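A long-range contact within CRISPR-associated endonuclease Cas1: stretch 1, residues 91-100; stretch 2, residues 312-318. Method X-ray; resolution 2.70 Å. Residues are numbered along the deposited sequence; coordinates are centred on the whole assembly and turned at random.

Stretch 1 (91-100) FLILKQAEHY
Stretch 2 312-318: LEKHLIG

Two segments of Cas1, far apart in sequence, meet through side chains and the carbonyl of Leu 316. Helix 93-100 starts after Leu 92, its N-cap residue. Helix 312-316 crosses it at 76°, with axes 10.5 Å apart at closest approach. Both have helical phi/psi. The closest CA pair is Lys 95 CA and Leu 316 CA, 6.2 Å apart. Together the stretches bury 384 Å².

Leu 316 is the centre of the contact. Its CA-to-CB bond points sideways, but chi1 -72° (m) and chi2 173° (t) bring the side-chain end to stretch 1. Its CD1 lies 3.6 Å from Gln 96 CG and 4.4 Å from Leu 92 CD1. Leu 92, also m,t, points toward stretch 2. Its CD1 lies 3.6 Å from Glu 313 CG, its CD2 3.5 Å from Ile 317 CG2. Both leucines are buried, which suits apolar side chains. Ile 317 is p,t; its CB points away, yet CG2 makes this contact.

Lys 95 is m,m,m,t. CE lies 3.2 Å from Leu 316 O, while NZ makes a long salt bridge to Glu 98 OE1, 3.7 Å.

His 99 (chi1 -55°, m; chi2 -24°) points toward stretch 2. Its NE2 donates a weak hydrogen bond to Leu 316 O, 3.3 Å. The His 315 ring (172°, t; 78°) lies oblique to the His 99 ring, planes at 71°.

At Gly 318 (phi/psi 92/-15) a CB would jam against the preceding carbonyl O, so glycine fits.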

ATOM      1  N   PHE E  91      -2.180  -6.278  -8.942  1.00 40.20           N
ATOM      2  CA  PHE E  91      -1.577  -6.529  -7.643  1.00 39.30           C
ATOM      3  C   PHE E  91      -1.669  -8.019  -7.297  1.00 38.85           C
ATOM      4  O   PHE E  91      -2.738  -8.628  -7.373  1.00 45.37           O
ATOM      5  CB  PHE E  91      -2.268  -5.654  -6.592  1.00 41.07           C
ATOM      6  CG  PHE E  91      -1.602  -5.660  -5.261  1.00 40.11           C
ATOM      7  CD1 PHE E  91      -0.226  -5.732  -5.162  1.00 42.03           C
ATOM      8  CD2 PHE E  91      -2.348  -5.542  -4.103  1.00 41.12           C
ATOM      9  CE1 PHE E  91       0.398  -5.727  -3.927  1.00 38.79           C
ATOM     10  CE2 PHE E  91      -1.736  -5.531  -2.869  1.00 40.43           C
ATOM     11  CZ  PHE E  91      -0.359  -5.624  -2.778  1.00 38.87           C
ATOM     12  N   LEU E  92      -0.532  -8.602  -6.944  1.00 36.66           N
ATOM     13  CA  LEU E  92      -0.394 -10.053  -6.826  1.00 39.30           C
ATOM     14  C   LEU E  92      -0.585 -10.633  -5.414  1.00 36.80           C
ATOM     15  O   LEU E  92      -0.328 -11.817  -5.193  1.00 38.94           O
ATOM     16  CB  LEU E  92       0.972 -10.463  -7.365  1.00 38.96           C
ATOM     17  CG  LEU E  92       1.139 -10.154  -8.849  1.00 37.45           C
ATOM     18  CD1 LEU E  92       2.604 -10.265  -9.251  1.00 39.10           C
ATOM     19  CD2 LEU E  92       0.263 -11.089  -9.690  1.00 35.46           C
ATOM     20  N   ILE E  93      -1.004  -9.801  -4.467  1.00 35.97           N
ATOM     21  CA  ILE E  93      -1.090 -10.216  -3.073  1.00 37.17           C
ATOM     22  C   ILE E  93      -1.889 -11.522  -2.870  1.00 44.03           C
ATOM     23  O   ILE E  93      -1.464 -12.400  -2.116  1.00 41.63           O
ATOM     24  CB  ILE E  93      -1.686  -9.071  -2.195  1.00 40.37           C
ATOM     25  CG1 ILE E  93      -1.613  -9.432  -0.713  1.00 39.90           C
ATOM     26  CG2 ILE E  93      -3.104  -8.703  -2.610  1.00 39.76           C
ATOM     27  CD1 ILE E  93      -0.209  -9.566  -0.203  1.00 44.31           C
ATOM     28  N   LEU E  94      -3.007 -11.677  -3.573  1.00 39.11           N
ATOM     29  CA  LEU E  94      -3.826 -12.875  -3.431  1.00 40.32           C
ATOM     30  C   LEU E  94      -3.131 -14.086  -4.032  1.00 43.81           C
ATOM     31  O   LEU E  94      -3.207 -15.189  -3.481  1.00 46.19           O
ATOM     32  CB  LEU E  94      -5.199 -12.680  -4.082  1.00 41.27           C
ATOM     33  CG  LEU E  94      -6.043 -11.552  -3.481  1.00 45.52           C
ATOM     34  CD1 LEU E  94      -7.416 -11.499  -4.122  1.00 43.98           C
ATOM     35  CD2 LEU E  94      -6.153 -11.674  -1.966  1.00 44.16           C
ATOM     36  N   LYS E  95      -2.465 -13.890  -5.165  1.00 46.10           N
ATOM     37  CA  LYS E  95      -1.763 -14.994  -5.802  1.00 44.67           C
ATOM     38  C   LYS E  95      -0.633 -15.441  -4.895  1.00 46.05           C
ATOM     39  O   LYS E  95      -0.374 -16.639  -4.764  1.00 45.23           O
ATOM     40  CB  LYS E  95      -1.226 -14.599  -7.176  1.00 37.34           C
ATOM     41  CG  LYS E  95      -2.287 -14.175  -8.181  1.00 47.59           C
ATOM     42  CD  LYS E  95      -3.285 -15.276  -8.464  1.00 59.59           C
ATOM     43  CE  LYS E  95      -2.674 -16.355  -9.334  1.00 70.12           C
ATOM     44  NZ  LYS E  95      -3.675 -17.373  -9.742  1.00 79.71           N
ATOM     45  N   GLN E  96       0.016 -14.466  -4.257  1.00 39.42           N
ATOM     46  CA  GLN E  96       1.129 -14.718  -3.348  1.00 35.07           C
ATOM     47  C   GLN E  96       0.719 -15.543  -2.130  1.00 39.50           C
ATOM     48  O   GLN E  96       1.412 -16.490  -1.761  1.00 39.79           O
ATOM     49  CB  GLN E  96       1.756 -13.394  -2.887  1.00 33.92           C
ATOM     50  CG  GLN E  96       2.669 -12.750  -3.927  1.00 32.67           C
ATOM     51  CD  GLN E  96       3.289 -11.452  -3.458  1.00 40.26           C
ATOM     52  OE1 GLN E  96       2.875 -10.369  -3.871  1.00 44.89           O
ATOM     53  NE2 GLN E  96       4.299 -11.552  -2.601  1.00 47.29           N
ATOM     54  N   ALA E  97      -0.393 -15.174  -1.496  1.00 42.12           N
ATOM     55  CA  ALA E  97      -0.893 -15.917  -0.342  1.00 41.50           C
ATOM     56  C   ALA E  97      -1.224 -17.323  -0.782  1.00 42.69           C
ATOM     57  O   ALA E  97      -0.875 -18.315  -0.113  1.00 42.41           O
ATOM     58  CB  ALA E  97      -2.101 -15.248   0.253  1.00 42.67           C
ATOM     59  N   GLU E  98      -1.878 -17.405  -1.934  1.00 40.58           N
ATOM     60  CA  GLU E  98      -2.182 -18.695  -2.515  1.00 41.75           C
ATOM     61  C   GLU E  98      -0.892 -19.509  -2.774  1.00 40.09           C
ATOM     62  O   GLU E  98      -0.897 -20.708  -2.506  1.00 42.57           O
ATOM     63  CB  GLU E  98      -2.990 -18.534  -3.799  1.00 42.45           C
ATOM     64  CG  GLU E  98      -3.099 -19.791  -4.652  1.00 52.40           C
ATOM     65  CD  GLU E  98      -3.552 -19.497  -6.071  1.00 82.87           C
ATOM     66  OE1 GLU E  98      -4.306 -18.522  -6.270  1.00 91.64           O
ATOM     67  OE2 GLU E  98      -3.130 -20.233  -6.991  1.00 90.91           O
ATOM     68  N   HIS E  99       0.233 -18.937  -3.225  1.00 41.45           N
ATOM     69  CA  HIS E  99       1.322 -19.898  -3.380  1.00 48.71           C
ATOM     70  C   HIS E  99       2.074 -20.088  -2.060  1.00 53.07           C
ATOM     71  O   HIS E  99       2.943 -20.955  -1.972  1.00 55.46           O
ATOM     72  CB  HIS E  99       2.341 -19.576  -4.480  1.00 58.11           C
ATOM     73  CG  HIS E  99       1.742 -19.363  -5.826  1.00 68.74           C
ATOM     74  ND1 HIS E  99       0.524 -19.900  -6.194  1.00 74.99           N
ATOM     75  CD2 HIS E  99       2.338 -19.004  -6.998  1.00 70.90           C
ATOM     76  CE1 HIS E  99       0.299 -19.641  -7.463  1.00 65.55           C
ATOM     77  NE2 HIS E  99       1.400 -19.109  -7.979  1.00 59.23           N
ATOM     78  N   TYR E 100       1.758 -19.295  -1.044  1.00 43.63           N
ATOM     79  CA  TYR E 100       2.376 -19.546   0.240  1.00 39.75           C
ATOM     80  C   TYR E 100       1.701 -20.675   1.046  1.00 45.14           C
ATOM     81  O   TYR E 100       2.387 -21.537   1.596  1.00 54.22           O
ATOM     82  CB  TYR E 100       2.400 -18.274   1.071  1.00 39.71           C
ATOM     83  CG  TYR E 100       3.190 -18.430   2.349  1.00 39.59           C
ATOM     84  CD1 TYR E 100       4.571 -18.268   2.357  1.00 37.34           C
ATOM     85  CD2 TYR E 100       2.561 -18.763   3.547  1.00 39.55           C
ATOM     86  CE1 TYR E 100       5.297 -18.419   3.515  1.00 36.53           C
ATOM     87  CE2 TYR E 100       3.288 -18.915   4.716  1.00 38.68           C
ATOM     88  CZ  TYR E 100       4.654 -18.739   4.691  1.00 38.01           C
ATOM     89  OH  TYR E 100       5.382 -18.887   5.848  1.00 46.48           O
ATOM     90  N   LEU E 312       9.307 -13.904 -11.020  1.00 47.04           N
ATOM     91  CA  LEU E 312       8.421 -14.363  -9.969  1.00 46.52           C
ATOM     92  C   LEU E 312       6.990 -13.955 -10.290  1.00 48.95           C
ATOM     93  O   LEU E 312       6.050 -14.716 -10.051  1.00 51.94           O
ATOM     94  CB  LEU E 312       8.850 -13.802  -8.614  1.00 40.42           C
ATOM     95  CG  LEU E 312       7.976 -14.236  -7.439  1.00 41.70           C
ATOM     96  CD1 LEU E 312       7.955 -15.762  -7.326  1.00 39.39           C
ATOM     97  CD2 LEU E 312       8.445 -13.577  -6.146  1.00 31.57           C
ATOM     98  N   GLU E 313       6.838 -12.750 -10.832  1.00 40.42           N
ATOM     99  CA  GLU E 313       5.531 -12.242 -11.238  1.00 36.01           C
ATOM    100  C   GLU E 313       4.886 -13.160 -12.268  1.00 48.66           C
ATOM    101  O   GLU E 313       3.707 -13.522 -12.159  1.00 52.58           O
ATOM    102  CB  GLU E 313       5.653 -10.826 -11.811  1.00 39.67           C
ATOM    103  CG  GLU E 313       5.827  -9.739 -10.760  1.00 48.07           C
ATOM    104  CD  GLU E 313       5.901  -8.349 -11.363  1.00 60.82           C
ATOM    105  OE1 GLU E 313       6.663  -8.160 -12.337  1.00 74.72           O
ATOM    106  OE2 GLU E 313       5.196  -7.443 -10.867  1.00 61.50           O
ATOM    107  N   LYS E 314       5.667 -13.540 -13.269  1.00 49.24           N
ATOM    108  CA  LYS E 314       5.147 -14.392 -14.319  1.00 48.22           C
ATOM    109  C   LYS E 314       4.809 -15.766 -13.763  1.00 53.33           C
ATOM    110  O   LYS E 314       3.777 -16.339 -14.109  1.00 51.14           O
ATOM    111  CB  LYS E 314       6.139 -14.479 -15.479  1.00 45.08           C
ATOM    112  CG  LYS E 314       6.110 -13.231 -16.351  1.00 46.20           C
ATOM    113  CD  LYS E 314       7.015 -13.338 -17.568  1.00 62.73           C
ATOM    114  CE  LYS E 314       8.456 -13.611 -17.188  1.00 62.42           C
ATOM    115  NZ  LYS E 314       9.332 -13.445 -18.380  1.00 70.28           N
ATOM    116  N   HIS E 315       5.656 -16.275 -12.875  1.00 53.75           N
ATOM    117  CA  HIS E 315       5.397 -17.556 -12.227  1.00 56.73           C
ATOM    118  C   HIS E 315       4.071 -17.543 -11.464  1.00 57.22           C
ATOM    119  O   HIS E 315       3.266 -18.470 -11.584  1.00 59.43           O
ATOM    120  CB  HIS E 315       6.536 -17.914 -11.275  1.00 54.37           C
ATOM    121  CG  HIS E 315       6.260 -19.119 -10.432  1.00 54.44           C
ATOM    122  ND1 HIS E 315       6.365 -20.408 -10.912  1.00 52.96           N
ATOM    123  CD2 HIS E 315       5.875 -19.230  -9.136  1.00 47.63           C
ATOM    124  CE1 HIS E 315       6.066 -21.259  -9.947  1.00 53.59           C
ATOM    125  NE2 HIS E 315       5.768 -20.569  -8.860  1.00 48.21           N
ATOM    126  N   LEU E 316       3.848 -16.484 -10.692  1.00 47.09           N
ATOM    127  CA  LEU E 316       2.661 -16.395  -9.850  1.00 44.20           C
ATOM    128  C   LEU E 316       1.360 -16.407 -10.653  1.00 52.06           C
ATOM    129  O   LEU E 316       0.356 -16.945 -10.189  1.00 52.20           O
ATOM    130  CB  LEU E 316       2.720 -15.142  -8.974  1.00 39.97           C
ATOM    131  CG  LEU E 316       3.742 -15.201  -7.832  1.00 40.22           C
ATOM    132  CD1 LEU E 316       3.849 -13.882  -7.136  1.00 39.20           C
ATOM    133  CD2 LEU E 316       3.385 -16.237  -6.826  1.00 34.45           C
ATOM    134  N   ILE E 317       1.369 -15.828 -11.850  1.00 53.14           N
ATOM    135  CA  ILE E 317       0.149 -15.773 -12.653  1.00 53.58           C
ATOM    136  C   ILE E 317       0.017 -16.915 -13.663  1.00 55.38           C
ATOM    137  O   ILE E 317      -0.921 -16.934 -14.453  1.00 60.38           O
ATOM    138  CB  ILE E 317       0.029 -14.441 -13.418  1.00 60.82           C
ATOM    139  CG1 ILE E 317       1.117 -14.323 -14.485  1.00 71.00           C
ATOM    140  CG2 ILE E 317       0.086 -13.275 -12.460  1.00 60.67           C
ATOM    141  CD1 ILE E 317       1.027 -13.047 -15.293  1.00 74.71           C
ATOM    142  N   GLY E 318       0.953 -17.857 -13.650  1.00 60.53           N
ATOM    143  CA  GLY E 318       0.832 -19.037 -14.492  1.00 69.42           C
ATOM    144  C   GLY E 318       1.480 -18.921 -15.861  1.00 82.89           C
ATOM    145  O   GLY E 318       1.684 -19.925 -16.545  1.00 92.30           O
TER